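Local coordinates for YcaO (Methanopyrus kandleri, PDB 6CIB), which binds ATP-type nucleotides and magnesium and probably activates peptide backbone amides with ATP for ribosomal peptide thioamidation, at residues R199-R207 and V219-E230; S238-L246 and I301-T309. All coordinates share one frame; numbering follows the deposited sequence.

Contact 1: R199-R207 and V219-E230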
loop_
_atom_site.group_PDB
_atom_site.type_symbol
_atom_site.label_atom_id
_atom_site.label_comp_id
_atom_site.label_asym_id
_atom_site.label_seq_id
_atom_site.Cartn_x
_atom_site.Cartn_y
_atom_site.Cartn_z
ATOM N N ARG A 199 10.638 -21.192 6.926
ATOM C CA ARG A 199 10.403 -22.632 6.805
ATOM C C ARG A 199 9.556 -23.027 5.585
ATOM O O ARG A 199 9.590 -24.182 5.172
ATOM C CB ARG A 199 9.804 -23.185 8.103
ATOM C CG ARG A 199 10.867 -23.599 9.110
ATOM C CD ARG A 199 10.278 -24.115 10.416
ATOM N NE ARG A 199 10.602 -23.215 11.522
ATOM C CZ ARG A 199 9.720 -22.522 12.236
ATOM N NH1 ARG A 199 8.416 -22.623 12.002
ATOM N NH2 ARG A 199 10.146 -21.729 13.204
ATOM N N GLU A 200 8.826 -22.061 5.011
ATOM C CA GLU A 200 8.005 -22.275 3.812
ATOM C C GLU A 200 8.801 -22.176 2.512
ATOM O O GLU A 200 8.437 -22.789 1.503
ATOM C CB GLU A 200 6.851 -21.266 3.758
ATOM C CG GLU A 200 5.807 -21.409 4.849
ATOM C CD GLU A 200 5.146 -22.775 4.861
ATOM O OE1 GLU A 200 4.613 -23.206 3.811
ATOM O OE2 GLU A 200 5.163 -23.415 5.935
ATOM N N VAL A 201 9.873 -21.388 2.540
ATOM C CA VAL A 201 10.723 -21.153 1.366
ATOM C C VAL A 201 12.167 -21.527 1.710
ATOM O O VAL A 201 12.388 -22.453 2.489
ATOM C CB VAL A 201 10.569 -19.701 0.819
ATOM C CG1 VAL A 201 9.242 -19.539 0.085
ATOM C CG2 VAL A 201 10.701 -18.659 1.931
ATOM N N GLY A 202 13.149 -20.841 1.129
ATOM C CA GLY A 202 14.548 -21.065 1.489
ATOM C C GLY A 202 15.020 -20.053 2.512
ATOM O O GLY A 202 15.545 -20.425 3.569
ATOM N N ARG A 203 14.834 -18.771 2.187
ATOM C CA ARG A 203 15.248 -17.661 3.037
ATOM C C ARG A 203 14.221 -16.529 3.034
ATOM O O ARG A 203 13.570 -16.269 2.020
ATOM C CB ARG A 203 16.620 -17.118 2.606
ATOM C CG ARG A 203 17.792 -18.053 2.872
ATOM C CD ARG A 203 18.927 -17.339 3.582
ATOM N NE ARG A 203 19.751 -16.551 2.666
ATOM C CZ ARG A 203 20.669 -15.660 3.042
ATOM N NH1 ARG A 203 20.893 -15.417 4.332
ATOM N NH2 ARG A 203 21.362 -15.001 2.120
ATOM N N VAL A 204 14.077 -15.869 4.183
ATOM C CA VAL A 204 13.307 -14.629 4.278
ATOM C C VAL A 204 14.228 -13.564 4.856
ATOM O O VAL A 204 14.685 -13.679 5.991
ATOM C CB VAL A 204 12.005 -14.772 5.110
ATOM C CG1 VAL A 204 11.330 -13.413 5.289
ATOM C CG2 VAL A 204 11.033 -15.742 4.449
ATOM N N GLU A 205 14.480 -12.530 4.061
ATOM C CA GLU A 205 15.442 -11.480 4.398
ATOM C C GLU A 205 14.727 -10.154 4.646
ATOM O O GLU A 205 13.851 -9.774 3.868
ATOM C CB GLU A 205 16.439 -11.308 3.253
ATOM C CG GLU A 205 17.338 -12.504 2.975
ATOM C CD GLU A 205 18.544 -12.544 3.889
ATOM O OE1 GLU A 205 19.277 -11.531 3.965
ATOM O OE2 GLU A 205 18.759 -13.592 4.532
ATOM N N LEU A 206 15.104 -9.461 5.721
ATOM C CA LEU A 206 14.526 -8.155 6.054
ATOM C C LEU A 206 15.492 -7.012 5.760
ATOM O O LEU A 206 16.695 -7.142 5.975
ATOM C CB LEU A 206 14.054 -8.102 7.517
ATOM C CG LEU A 206 12.888 -9.008 7.931
ATOM C CD1 LEU A 206 12.709 -8.985 9.440
ATOM C CD2 LEU A 206 11.589 -8.630 7.229
ATOM N N ARG A 207 14.943 -5.907 5.256
ATOM C CA ARG A 207 15.707 -4.701 4.929
ATOM C C ARG A 207 15.016 -3.454 5.464
ATOM O O ARG A 207 13.786 -3.353 5.401
ATOM C CB ARG A 207 15.863 -4.547 3.414
ATOM C CG ARG A 207 16.514 -5.705 2.671
ATOM C CD ARG A 207 17.954 -5.956 3.092
ATOM N NE ARG A 207 18.482 -7.140 2.408
ATOM C CZ ARG A 207 18.717 -8.315 2.985
ATOM N NH1 ARG A 207 18.505 -8.488 4.288
ATOM N NH2 ARG A 207 19.190 -9.316 2.254
ATOM N N VAL A 219 10.045 -0.962 5.550
ATOM C CA VAL A 219 10.715 -2.265 5.629
ATOM C C VAL A 219 10.377 -3.093 4.390
ATOM O O VAL A 219 9.232 -3.119 3.945
ATOM C CB VAL A 219 10.346 -3.027 6.938
ATOM C CG1 VAL A 219 10.886 -4.457 6.960
ATOM C CG2 VAL A 219 10.860 -2.282 8.158
ATOM N N GLY A 220 11.392 -3.747 3.836
ATOM C CA GLY A 220 11.218 -4.717 2.766
ATOM C C GLY A 220 11.590 -6.105 3.238
ATOM O O GLY A 220 12.507 -6.270 4.048
ATOM N N ALA A 221 10.851 -7.097 2.749
ATOM C CA ALA A 221 11.163 -8.506 2.960
ATOM C C ALA A 221 11.316 -9.178 1.607
ATOM O O ALA A 221 10.479 -8.992 0.721
ATOM C CB ALA A 221 10.081 -9.195 3.778
ATOM N N VAL A 222 12.397 -9.937 1.445
ATOM C CA VAL A 222 12.651 -10.666 0.199
ATOM C C VAL A 222 12.865 -12.149 0.487
ATOM O O VAL A 222 13.446 -12.515 1.513
ATOM C CB VAL A 222 13.828 -10.080 -0.647
ATOM C CG1 VAL A 222 13.441 -8.745 -1.259
ATOM C CG2 VAL A 222 15.112 -9.943 0.166
ATOM N N THR A 223 12.368 -12.991 -0.416
ATOM C CA THR A 223 12.529 -14.430 -0.275
ATOM C C THR A 223 13.487 -15.024 -1.300
ATOM O O THR A 223 13.605 -14.542 -2.431
ATOM C CB THR A 223 11.189 -15.203 -0.305
ATOM O OG1 THR A 223 10.573 -15.068 -1.589
ATOM C CG2 THR A 223 10.241 -14.698 0.784
ATOM N N GLU A 224 14.186 -16.061 -0.857
ATOM C CA GLU A 224 14.909 -16.970 -1.723
ATOM C C GLU A 224 14.192 -18.305 -1.610
ATOM O O GLU A 224 13.816 -18.720 -0.516
ATOM C CB GLU A 224 16.357 -17.078 -1.252
ATOM C CG GLU A 224 17.319 -17.650 -2.279
ATOM C CD GLU A 224 18.766 -17.640 -1.807
ATOM O OE1 GLU A 224 19.172 -16.698 -1.088
ATOM O OE2 GLU A 224 19.501 -18.583 -2.172
ATOM N N ALA A 225 13.974 -18.964 -2.740
ATOM C CA ALA A 225 13.259 -20.241 -2.774
ATOM C C ALA A 225 13.793 -21.090 -3.914
ATOM O O ALA A 225 14.386 -20.557 -4.864
ATOM C CB ALA A 225 11.756 -20.011 -2.932
ATOM N N GLU A 226 13.579 -22.402 -3.832
ATOM C CA GLU A 226 13.994 -23.290 -4.920
ATOM C C GLU A 226 13.076 -23.215 -6.139
ATOM O O GLU A 226 13.491 -23.540 -7.251
ATOM C CB GLU A 226 14.236 -24.732 -4.437
ATOM C CG GLU A 226 13.020 -25.493 -3.931
ATOM C CD GLU A 226 13.358 -26.902 -3.451
ATOM O OE1 GLU A 226 14.440 -27.433 -3.805
ATOM O OE2 GLU A 226 12.535 -27.489 -2.710
ATOM N N ARG A 227 11.840 -22.770 -5.924
ATOM C CA ARG A 227 10.937 -22.385 -7.010
ATOM C C ARG A 227 10.960 -20.867 -7.171
ATOM O O ARG A 227 10.832 -20.123 -6.184
ATOM C CB ARG A 227 9.509 -22.868 -6.738
ATOM C CG ARG A 227 9.323 -24.381 -6.783
ATOM C CD ARG A 227 7.936 -24.816 -6.315
ATOM N NE ARG A 227 6.852 -23.984 -6.852
ATOM C CZ ARG A 227 6.329 -24.084 -8.078
ATOM N NH1 ARG A 227 6.771 -24.992 -8.946
ATOM N NH2 ARG A 227 5.351 -23.265 -8.437
ATOM N N VAL A 228 11.117 -20.422 -8.417
ATOM C CA VAL A 228 11.319 -19.008 -8.749
ATOM C C VAL A 228 10.088 -18.108 -8.483
ATOM O O VAL A 228 10.233 -16.964 -8.058
ATOM C CB VAL A 228 11.884 -18.847 -10.196
ATOM C CG1 VAL A 228 10.823 -19.108 -11.268
ATOM C CG2 VAL A 228 12.525 -17.485 -10.389
ATOM N N GLU A 229 8.891 -18.640 -8.720
ATOM C CA GLU A 229 7.631 -17.926 -8.488
ATOM C C GLU A 229 7.373 -17.655 -7.001
ATOM O O GLU A 229 6.571 -16.785 -6.659
ATOM C CB GLU A 229 6.435 -18.662 -9.124
ATOM C CG GLU A 229 6.480 -20.185 -9.065
ATOM C CD GLU A 229 7.411 -20.804 -10.107
ATOM O OE1 GLU A 229 8.361 -21.505 -9.695
ATOM O OE2 GLU A 229 7.213 -20.583 -11.329
ATOM N N GLU A 230 8.086 -18.389 -6.144
ATOM C CA GLU A 230 8.033 -18.232 -4.691
ATOM C C GLU A 230 9.093 -17.273 -4.142
ATOM O O GLU A 230 9.254 -17.131 -2.921
ATOM C CB GLU A 230 8.089 -19.602 -4.015
ATOM C CG GLU A 230 6.863 -20.432 -4.371
ATOM C CD GLU A 230 6.549 -21.524 -3.380
ATOM O OE1 GLU A 230 5.568 -22.248 -3.631
ATOM O OE2 GLU A 230 7.265 -21.663 -2.368
#

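Contact 2: S238-L246 and I301-T309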
loop_
_atom_site.group_PDB
_atom_site.type_symbol
_atom_site.label_atom_id
_atom_site.label_comp_id
_atom_site.label_asym_id
_atom_site.label_seq_id
_atom_site.Cartn_x
_atom_site.Cartn_y
_atom_site.Cartn_z
ATOM N N SER A 238 5.300 2.319 8.394
ATOM C CA SER A 238 4.643 2.775 9.619
ATOM C C SER A 238 5.567 3.678 10.439
ATOM O O SER A 238 6.791 3.517 10.368
ATOM C CB SER A 238 4.251 1.581 10.475
ATOM O OG SER A 238 3.583 2.002 11.649
ATOM N N PRO A 239 4.990 4.622 11.216
ATOM C CA PRO A 239 5.747 5.288 12.291
ATOM C C PRO A 239 6.254 4.303 13.352
ATOM O O PRO A 239 7.232 4.586 14.038
ATOM C CB PRO A 239 4.722 6.256 12.905
ATOM C CG PRO A 239 3.390 5.740 12.470
ATOM C CD PRO A 239 3.640 5.203 11.088
ATOM N N ASP A 240 5.583 3.159 13.470
ATOM C CA ASP A 240 6.015 2.084 14.331
ATOM C C ASP A 240 6.806 1.068 13.493
ATOM O O ASP A 240 6.218 0.354 12.680
ATOM C CB ASP A 240 4.789 1.444 15.005
ATOM C CG ASP A 240 5.138 0.256 15.897
ATOM O OD1 ASP A 240 6.317 -0.162 15.972
ATOM O OD2 ASP A 240 4.200 -0.268 16.535
ATOM N N PRO A 241 8.140 0.979 13.710
ATOM C CA PRO A 241 8.962 0.061 12.902
ATOM C C PRO A 241 8.551 -1.417 13.011
ATOM O O PRO A 241 8.716 -2.170 12.047
ATOM C CB PRO A 241 10.382 0.291 13.431
ATOM C CG PRO A 241 10.206 0.859 14.806
ATOM C CD PRO A 241 8.946 1.675 14.739
ATOM N N GLU A 242 8.006 -1.811 14.164
ATOM C CA GLU A 242 7.481 -3.166 14.372
ATOM C C GLU A 242 6.304 -3.492 13.443
ATOM O O GLU A 242 6.209 -4.608 12.961
ATOM C CB GLU A 242 7.056 -3.382 15.827
ATOM C CG GLU A 242 8.198 -3.572 16.817
ATOM C CD GLU A 242 7.701 -3.660 18.250
ATOM O OE1 GLU A 242 7.147 -4.710 18.642
ATOM O OE2 GLU A 242 7.845 -2.669 18.988
HETATM N N MSE A 243 5.425 -2.515 13.212
HETATM C CA MSE A 243 4.290 -2.652 12.286
HETATM C C MSE A 243 4.783 -2.750 10.869
HETATM O O MSE A 243 4.264 -3.549 10.090
HETATM C CB MSE A 243 3.324 -1.473 12.431
HETATM C CG MSE A 243 2.097 -1.644 11.529
HETATM SE SE MSE A 243 1.007 -0.009 11.467
HETATM C CE MSE A 243 0.265 -0.319 13.256
ATOM N N ALA A 244 5.787 -1.939 10.526
ATOM C CA ALA A 244 6.407 -1.975 9.193
ATOM C C ALA A 244 6.990 -3.354 8.857
ATOM O O ALA A 244 6.828 -3.835 7.729
ATOM C CB ALA A 244 7.477 -0.889 9.062
ATOM N N VAL A 245 7.647 -3.982 9.838
ATOM C CA VAL A 245 8.194 -5.341 9.692
ATOM C C VAL A 245 7.049 -6.341 9.481
ATOM O O VAL A 245 7.103 -7.175 8.558
ATOM C CB VAL A 245 9.030 -5.761 10.931
ATOM C CG1 VAL A 245 9.479 -7.218 10.851
ATOM C CG2 VAL A 245 10.240 -4.860 11.088
ATOM N N LEU A 246 6.031 -6.253 10.344
ATOM C CA LEU A 246 4.868 -7.133 10.274
ATOM C C LEU A 246 4.178 -7.049 8.907
ATOM O O LEU A 246 3.895 -8.076 8.287
ATOM C CB LEU A 246 3.874 -6.841 11.412
ATOM C CG LEU A 246 2.595 -7.690 11.380
ATOM C CD1 LEU A 246 2.900 -9.168 11.619
ATOM C CD2 LEU A 246 1.580 -7.170 12.381
ATOM N N ILE A 301 16.605 -3.207 15.229
ATOM C CA ILE A 301 15.264 -2.605 15.320
ATOM C C ILE A 301 15.072 -1.693 16.545
ATOM O O ILE A 301 14.440 -0.638 16.441
ATOM C CB ILE A 301 14.099 -3.629 15.146
ATOM C CG1 ILE A 301 12.758 -2.881 14.989
ATOM C CG2 ILE A 301 14.072 -4.668 16.270
ATOM C CD1 ILE A 301 11.653 -3.661 14.306
ATOM N N ASP A 302 15.660 -2.090 17.676
ATOM C CA ASP A 302 15.563 -1.341 18.939
ATOM C C ASP A 302 16.261 0.022 18.897
ATOM O O ASP A 302 15.951 0.893 19.709
ATOM C CB ASP A 302 16.096 -2.174 20.110
ATOM C CG ASP A 302 15.608 -3.605 20.071
ATOM O OD1 ASP A 302 16.152 -4.393 19.257
ATOM O OD2 ASP A 302 14.683 -3.932 20.845
ATOM N N ASP A 303 17.192 0.196 17.957
ATOM C CA ASP A 303 17.894 1.464 17.760
ATOM C C ASP A 303 17.026 2.530 17.085
ATOM O O ASP A 303 17.345 3.716 17.148
ATOM C CB ASP A 303 19.186 1.258 16.950
ATOM C CG ASP A 303 20.275 0.512 17.729
ATOM O OD1 ASP A 303 20.228 0.441 18.979
ATOM O OD2 ASP A 303 21.202 -0.002 17.074
ATOM N N LEU A 304 15.942 2.107 16.437
ATOM C CA LEU A 304 15.056 3.029 15.732
ATOM C C LEU A 304 14.153 3.797 16.699
ATOM O O LEU A 304 13.389 3.195 17.454
ATOM C CB LEU A 304 14.238 2.294 14.651
ATOM C CG LEU A 304 14.997 1.510 13.569
ATOM C CD1 LEU A 304 14.030 0.758 12.667
ATOM C CD2 LEU A 304 15.913 2.405 12.741
ATOM N N ASP A 305 14.269 5.127 16.680
ATOM C CA ASP A 305 13.446 6.022 17.508
ATOM C C ASP A 305 11.980 5.964 17.101
ATOM O O ASP A 305 11.672 5.917 15.913
ATOM C CB ASP A 305 13.916 7.480 17.372
ATOM C CG ASP A 305 15.343 7.700 17.855
ATOM O OD1 ASP A 305 15.672 7.295 18.999
ATOM O OD2 ASP A 305 16.131 8.300 17.085
ATOM N N ARG A 306 11.088 5.959 18.088
ATOM C CA ARG A 306 9.668 6.207 17.837
ATOM C C ARG A 306 9.437 7.710 17.877
ATOM O O ARG A 306 9.324 8.297 18.953
ATOM C CB ARG A 306 8.773 5.480 18.845
ATOM C CG ARG A 306 8.529 4.017 18.503
ATOM C CD ARG A 306 7.097 3.582 18.792
ATOM N NE ARG A 306 6.143 4.104 17.808
ATOM C CZ ARG A 306 4.821 3.921 17.851
ATOM N NH1 ARG A 306 4.262 3.221 18.834
ATOM N NH2 ARG A 306 4.048 4.444 16.904
ATOM N N VAL A 307 9.402 8.325 16.695
ATOM C CA VAL A 307 9.249 9.780 16.558
ATOM C C VAL A 307 7.773 10.144 16.721
ATOM O O VAL A 307 7.430 11.047 17.483
ATOM C CB VAL A 307 9.808 10.309 15.205
ATOM C CG1 VAL A 307 9.720 11.828 15.125
ATOM C CG2 VAL A 307 11.250 9.863 14.983
ATOM N N ILE A 308 6.918 9.420 16.002
ATOM C CA ILE A 308 5.471 9.610 16.022
ATOM C C ILE A 308 4.848 8.487 16.861
ATOM O O ILE A 308 4.781 7.324 16.432
ATOM C CB ILE A 308 4.889 9.663 14.580
ATOM C CG1 ILE A 308 5.532 10.808 13.784
ATOM C CG2 ILE A 308 3.373 9.817 14.606
ATOM C CD1 ILE A 308 5.526 10.635 12.276
ATOM N N THR A 309 4.443 8.836 18.078
ATOM C CA THR A 309 3.774 7.894 18.974
ATOM C C THR A 309 2.280 8.063 18.792
ATOM O O THR A 309 1.784 9.163 18.515
ATOM C CB THR A 309 4.155 8.077 20.463
ATOM O OG1 THR A 309 3.881 9.422 20.872
ATOM C CG2 THR A 309 5.625 7.754 20.701
HETATM O O HOH W 1 8.153 7.308 14.257
#

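Contact 1: R199-R207 and V219-E230
Leu206 reaches over Ala221 on one face of a two-stranded antiparallel pairing, its CD2 methyl settling 3.8 Å from Ala221 CB, so that the long side chain fills the hollow above the short one. Next along the same face, Val204 and Thr223 lie side by side and point the same way, their CG2 methyls in contact. Helix 241-260 packs onto this apolar surface through Leu249 and Val252. On the other face Val222 pushes its CG2 against Glu205 CB at 3.6 Å, while Gly220, with no side chain of its own, has Arg207 CB close to its carbonyl oxygen, and the rest of the arginine turns back toward Glu205. Backbone bonds run in both directions at the hydrogen-bonded pairs Arg203-Glu224, Glu205-Val222 and Arg207-Gly220. At the end of the pairing Gly202 N and Arg203 N both donate to Glu224 O, at 2.8 Å from Gly202 N, which makes a classic beta bulge. Beyond it Val201 turns in to fit its CB against Ala225 CB, 3.9 Å away, with CG1 near Glu230.

The polar face carries a chain of charges. Arg207, bent at chi2 (-63°), brings NH1 and NH2 end-on to a single oxygen, Glu205 OE1; the NH2 bond is 2.8 Å long, lies in the guanidinium plane and uses the anti lone pair. NH1 also donates to Leu206 O. Glu205 OE2 lies 2.8 Å from Arg203 NH1 but well out of that guanidinium's plane, and Glu224 OE1 lies at the Arg203 guanidinium edge, near NE, in a long salt bridge. A leucine in place of Arg207 would probably leave Glu205 OE1 without its two-nitrogen grip and the carboxylate with Arg203 alone of this pair. The alternation along the strands thus gives the hairpin an apolar side for the helix and an opposite side where two arginines probably offset the charge of the buried Glu205.

Contact 2: S238-L246 and I301-T309
Pro241 and Ile301 head the apolar group of this contact between a helix start and a loop. Ile301 CD1 ends among Pro241 CB, the Glu242 chain and Val245 CG2, coming within 3.7 Å of the valine methyl; its CG1 branch, anti to the backbone N (chi1 -169°), carries it there. Leu304 CD1 meets Pro241 CB at 3.8 Å, and farther along Pro239 CB rests against Ile308 CB at the same separation.

The charged part is a stack rather than a bridge. Arg306 lays one face of its guanidinium over Asp240 CB, 3.6 Å from NH2 and offset toward the rim, and the Asp240 carboxylate plane is 24° from that of the guanidinium. Asp240 OD2 remains 4.2 Å from Arg306 NH1, well out of the guanidinium plane, so only charge attraction is at work there. Thr309 CA lies over the opposite face.

No direct hydrogen bond crosses; within 238-246, Asp240 OD1 accepts from Glu242 N as the N-cap of the helix, and Ser238 OG accepts from Asp240 N in an ST turn. One water joins the segments, donating to Pro239 O and accepting from Ile308 N.

The contact lays the loop between strand 298-300 and helix 313-325 along the start of helix 241-260, with Tyr217 of strand 217-224 touching Pro241 and Leu304, Leu190 of helix 188-198 against Val245, and Leu316 of helix 313-325 against Ile308.

From the N terminus, the chain leaves helix 188-198 and first makes contact 1, whose two segments are 12 residues apart and close a short hairpin loop. The path then runs through strand 233-238, the third strand of that sheet; contact 2 opens at the end of that strand and the start of helix 241-260. Its near ends are 55 residues apart, and it closes when the loop after strand 298-300 returns. The two closures follow in series and neither nest nor cross. They nonetheless touch: Val219 packs against Ala244 and Val245, and Leu206 CD1 lies 3.9 Å from Val245 CG1. Helix 241-260 therefore joins the hairpin sheet to the loop leading to helix 313-325.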